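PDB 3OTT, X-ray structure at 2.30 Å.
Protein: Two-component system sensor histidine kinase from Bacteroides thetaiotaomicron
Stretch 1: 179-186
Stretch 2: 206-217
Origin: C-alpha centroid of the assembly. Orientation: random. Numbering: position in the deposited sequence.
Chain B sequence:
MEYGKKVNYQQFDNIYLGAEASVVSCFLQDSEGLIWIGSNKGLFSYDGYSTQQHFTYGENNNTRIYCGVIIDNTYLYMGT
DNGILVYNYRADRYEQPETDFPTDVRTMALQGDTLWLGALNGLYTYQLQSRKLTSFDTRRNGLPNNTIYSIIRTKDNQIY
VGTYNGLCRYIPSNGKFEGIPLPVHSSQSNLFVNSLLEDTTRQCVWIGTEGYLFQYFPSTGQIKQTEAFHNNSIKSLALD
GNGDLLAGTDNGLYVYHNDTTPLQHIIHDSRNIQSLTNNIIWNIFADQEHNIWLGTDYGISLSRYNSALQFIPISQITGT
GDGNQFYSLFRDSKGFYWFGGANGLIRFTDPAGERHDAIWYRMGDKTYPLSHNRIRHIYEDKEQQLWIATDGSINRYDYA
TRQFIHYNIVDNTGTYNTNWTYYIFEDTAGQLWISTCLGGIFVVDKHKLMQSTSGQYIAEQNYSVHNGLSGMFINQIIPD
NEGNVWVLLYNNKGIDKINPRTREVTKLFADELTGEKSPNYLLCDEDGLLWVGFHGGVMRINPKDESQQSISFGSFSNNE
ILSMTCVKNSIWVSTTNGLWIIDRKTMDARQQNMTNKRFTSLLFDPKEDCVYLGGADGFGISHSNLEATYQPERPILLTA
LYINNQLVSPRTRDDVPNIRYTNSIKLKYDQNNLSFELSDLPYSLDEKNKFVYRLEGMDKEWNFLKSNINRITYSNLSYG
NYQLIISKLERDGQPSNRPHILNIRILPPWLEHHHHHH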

# COMPACT_ATOMS: atom_id res chain seq x y z
N GLY B 179 -6.97 -33.76 3.57
CA GLY B 179 -5.71 -34.21 4.21
C GLY B 179 -4.44 -33.93 3.40
O GLY B 179 -4.49 -33.82 2.16
N ILE B 180 -3.31 -33.76 4.10
CA ILE B 180 -2.00 -33.60 3.45
C ILE B 180 -1.05 -34.56 4.13
O ILE B 180 -0.60 -34.30 5.25
CB ILE B 180 -1.40 -32.16 3.53
CG1 ILE B 180 -2.27 -31.18 2.81
CG2 ILE B 180 0.00 -32.11 2.92
CD1 ILE B 180 -2.15 -29.78 3.42
N PRO B 181 -0.77 -35.69 3.48
CA PRO B 181 -0.00 -36.78 4.05
C PRO B 181 1.44 -36.38 4.23
O PRO B 181 1.97 -35.69 3.37
CB PRO B 181 -0.09 -37.90 2.97
CG PRO B 181 -1.30 -37.52 2.07
CD PRO B 181 -1.23 -35.99 2.10
N LEU B 182 2.08 -36.82 5.30
CA LEU B 182 3.42 -36.35 5.60
C LEU B 182 4.35 -37.55 5.57
O LEU B 182 4.13 -38.54 6.26
CB LEU B 182 3.47 -35.61 6.95
CG LEU B 182 2.63 -34.32 7.08
CD1 LEU B 182 2.42 -33.96 8.54
CD2 LEU B 182 3.21 -33.10 6.39
N PRO B 183 5.36 -37.49 4.74
CA PRO B 183 6.21 -38.68 4.44
C PRO B 183 7.21 -38.93 5.57
O PRO B 183 8.02 -38.07 5.93
CB PRO B 183 6.93 -38.30 3.12
CG PRO B 183 7.01 -36.78 3.15
CD PRO B 183 5.62 -36.38 3.81
N VAL B 184 7.14 -40.11 6.13
CA VAL B 184 7.88 -40.43 7.33
C VAL B 184 8.54 -41.81 7.12
O VAL B 184 8.08 -42.57 6.26
CB VAL B 184 6.92 -40.42 8.58
CG1 VAL B 184 7.51 -41.19 9.72
CG2 VAL B 184 6.59 -38.98 9.00
N HIS B 185 9.59 -42.10 7.89
CA HIS B 185 10.23 -43.42 7.89
C HIS B 185 9.39 -44.66 8.36
O HIS B 185 9.57 -45.73 7.81
CB HIS B 185 11.62 -43.40 8.55
CG HIS B 185 12.47 -44.59 8.19
ND1 HIS B 185 13.00 -45.45 9.12
CD2 HIS B 185 12.79 -45.12 6.98
CE1 HIS B 185 13.66 -46.42 8.51
NE2 HIS B 185 13.53 -46.25 7.21
N SER B 186 8.50 -44.54 9.35
CA SER B 186 7.50 -45.63 9.63
C SER B 186 6.37 -45.20 10.57
O SER B 186 6.00 -44.03 10.62
CB SER B 186 8.19 -46.89 10.19
OG SER B 186 8.32 -46.81 11.60
N TRP B 206 5.93 -24.28 6.65
CA TRP B 206 6.64 -25.12 7.60
C TRP B 206 5.75 -25.82 8.60
O TRP B 206 4.78 -25.23 9.06
CB TRP B 206 7.58 -24.27 8.37
CG TRP B 206 8.64 -23.62 7.56
CD1 TRP B 206 8.64 -22.35 7.06
CD2 TRP B 206 9.90 -24.20 7.25
NE1 TRP B 206 9.84 -22.11 6.41
CE2 TRP B 206 10.64 -23.23 6.55
CE3 TRP B 206 10.49 -25.45 7.54
CZ2 TRP B 206 11.94 -23.46 6.11
CZ3 TRP B 206 11.82 -25.69 7.08
CH2 TRP B 206 12.51 -24.69 6.38
N ILE B 207 6.06 -27.08 8.88
CA ILE B 207 5.24 -28.00 9.68
C ILE B 207 6.11 -28.73 10.71
O ILE B 207 7.01 -29.47 10.37
CB ILE B 207 4.58 -29.07 8.77
CG1 ILE B 207 3.82 -28.38 7.60
CG2 ILE B 207 3.57 -29.88 9.59
CD1 ILE B 207 3.74 -29.22 6.36
N GLY B 208 5.91 -28.42 11.97
CA GLY B 208 6.69 -29.07 13.03
C GLY B 208 5.87 -30.13 13.74
O GLY B 208 4.72 -29.91 14.13
N THR B 209 6.48 -31.28 13.89
CA THR B 209 5.88 -32.46 14.43
C THR B 209 6.84 -33.07 15.46
O THR B 209 7.94 -32.56 15.69
CB THR B 209 5.64 -33.53 13.30
OG1 THR B 209 6.90 -34.00 12.80
CG2 THR B 209 4.81 -33.00 12.12
N GLU B 210 6.43 -34.15 16.07
CA GLU B 210 7.35 -34.99 16.77
C GLU B 210 8.20 -35.69 15.74
O GLU B 210 7.71 -36.52 14.97
CB GLU B 210 6.61 -36.05 17.61
CG GLU B 210 7.56 -37.05 18.32
CD GLU B 210 7.01 -37.65 19.67
OE1 GLU B 210 5.99 -37.13 20.22
OE2 GLU B 210 7.64 -38.64 20.19
N GLY B 211 9.48 -35.35 15.71
CA GLY B 211 10.46 -36.09 14.93
C GLY B 211 10.93 -35.45 13.62
O GLY B 211 11.94 -35.87 13.07
N TYR B 212 10.20 -34.48 13.10
CA TYR B 212 10.48 -33.98 11.77
C TYR B 212 10.04 -32.56 11.69
O TYR B 212 9.10 -32.15 12.37
CB TYR B 212 9.63 -34.72 10.75
CG TYR B 212 9.93 -36.17 10.61
CD1 TYR B 212 9.25 -37.12 11.37
CD2 TYR B 212 10.90 -36.61 9.69
CE1 TYR B 212 9.54 -38.49 11.25
CE2 TYR B 212 11.16 -37.98 9.53
CZ TYR B 212 10.51 -38.90 10.32
OH TYR B 212 10.77 -40.25 10.12
N LEU B 213 10.72 -31.85 10.81
CA LEU B 213 10.34 -30.56 10.33
C LEU B 213 10.10 -30.72 8.76
O LEU B 213 11.01 -31.20 8.04
CB LEU B 213 11.51 -29.61 10.54
CG LEU B 213 11.29 -28.15 10.13
CD1 LEU B 213 10.02 -27.55 10.78
CD2 LEU B 213 12.54 -27.30 10.43
N PHE B 214 8.90 -30.38 8.29
CA PHE B 214 8.53 -30.46 6.87
C PHE B 214 8.40 -29.10 6.27
O PHE B 214 8.01 -28.15 6.96
CB PHE B 214 7.22 -31.17 6.70
CG PHE B 214 7.24 -32.61 7.14
CD1 PHE B 214 6.85 -32.96 8.42
CD2 PHE B 214 7.62 -33.64 6.23
CE1 PHE B 214 6.85 -34.37 8.82
CE2 PHE B 214 7.63 -35.00 6.61
CZ PHE B 214 7.25 -35.37 7.94
N GLN B 215 8.67 -29.01 4.97
CA GLN B 215 8.18 -27.91 4.19
C GLN B 215 7.17 -28.43 3.20
O GLN B 215 7.48 -29.34 2.44
CB GLN B 215 9.30 -27.32 3.40
CG GLN B 215 10.17 -26.43 4.17
CD GLN B 215 11.37 -26.00 3.36
OE1 GLN B 215 12.36 -26.75 3.22
NE2 GLN B 215 11.31 -24.77 2.84
N TYR B 216 5.99 -27.82 3.13
CA TYR B 216 4.99 -28.16 2.10
C TYR B 216 4.90 -26.99 1.13
O TYR B 216 4.90 -25.85 1.56
CB TYR B 216 3.67 -28.43 2.78
CG TYR B 216 2.46 -28.43 1.87
CD1 TYR B 216 2.24 -29.50 0.99
CD2 TYR B 216 1.54 -27.40 1.88
CE1 TYR B 216 1.17 -29.57 0.16
CE2 TYR B 216 0.44 -27.44 0.97
CZ TYR B 216 0.27 -28.58 0.13
OH TYR B 216 -0.79 -28.77 -0.75
N PHE B 217 4.79 -27.27 -0.16
CA PHE B 217 4.80 -26.19 -1.18
C PHE B 217 3.50 -26.27 -1.92
O PHE B 217 3.34 -27.15 -2.82
CB PHE B 217 5.96 -26.38 -2.19
CG PHE B 217 7.30 -26.39 -1.55
CD1 PHE B 217 8.00 -25.20 -1.41
CD2 PHE B 217 7.88 -27.58 -1.06
CE1 PHE B 217 9.29 -25.16 -0.82
CE2 PHE B 217 9.14 -27.56 -0.45
CZ PHE B 217 9.86 -26.33 -0.32

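Contact between residues 206-217 and the segment 179-186 of the sensor histidine kinase, followed along the later stretch. Trp206 lies out of reach of the earlier segment, and the contact opens at Ile207, whose CA-to-CB bond points toward it. Ile207 CD1 meets Leu182 CD2 at 3.9 Å, a methyl-to-methyl packing between two branched aliphatic side chains. Backbone hydrogen bonds tie Ile207 to Phe214, Ile207 N to Phe214 O at 2.9 Å and Phe214 N to Ile207 O at 3.0 Å, so both side chains are presented to Leu182 from adjacent strands. Gly208 makes no contact. Thr209 adds a looser touch, Thr209 CG2 lying 4.4 Å from Leu182 CD1, while its hydroxyl is turned to its own stretch: Thr209 OG1 donates to Tyr212 O at 2.9 Å, and Thr209 N reaches the same carbonyl oxygen, Tyr212 O, at 3.2 Å. The chain turns a corner at Glu210 and Gly211, neither of which touches the earlier segment. Gly211 has phi/psi of 104/-17°, where a CB would be jammed against the preceding carbonyl oxygen; this backbone shape calls for glycine.

Tyr212 (chi1 -65°, m) supplies the one hydrogen bond across the contact. His185 N donates to Tyr212 OH at 3.1 Å with a nearly straight angle of 166°, so the phenol oxygen takes up a main-chain NH of the loop. The same side chain also packs against Val184: Val184 CG2 sits over one ring face, 4.2 Å from the centroid of the Tyr212 ring and 27° off its normal, in a CH-pi contact, and Val184 CG1 approaches Tyr212 CE1 to 3.7 Å. The imidazole end of His185 leads away.

Leu213 is out of reach, as expected where side chains alternate along a strand. Phe214 (chi1 -64°, m) points back toward the loop and meets three consecutive residues. Leu182 CB lies over one face, 4.1 Å from the centroid of the Phe214 ring and 20° off the normal, a CH-pi contact. At the ring edge, Val184 CG2 is 3.8 Å from Phe214 CZ, and Pro183 O is 3.2 Å from Phe214 CE2; the proline ring adds Pro183 CD at 3.7 Å from Phe214 CE2. Val184 CG2 therefore touches both aromatic rings.

Gln215 is again out of reach. Tyr216 (chi1 164°, t) closes the contact against Ile180: Ile180 CG2 lies 3.9 Å from Tyr216 CE1, with Ile180 CD1 over one ring face. Phe217, next in the alternation, takes no part.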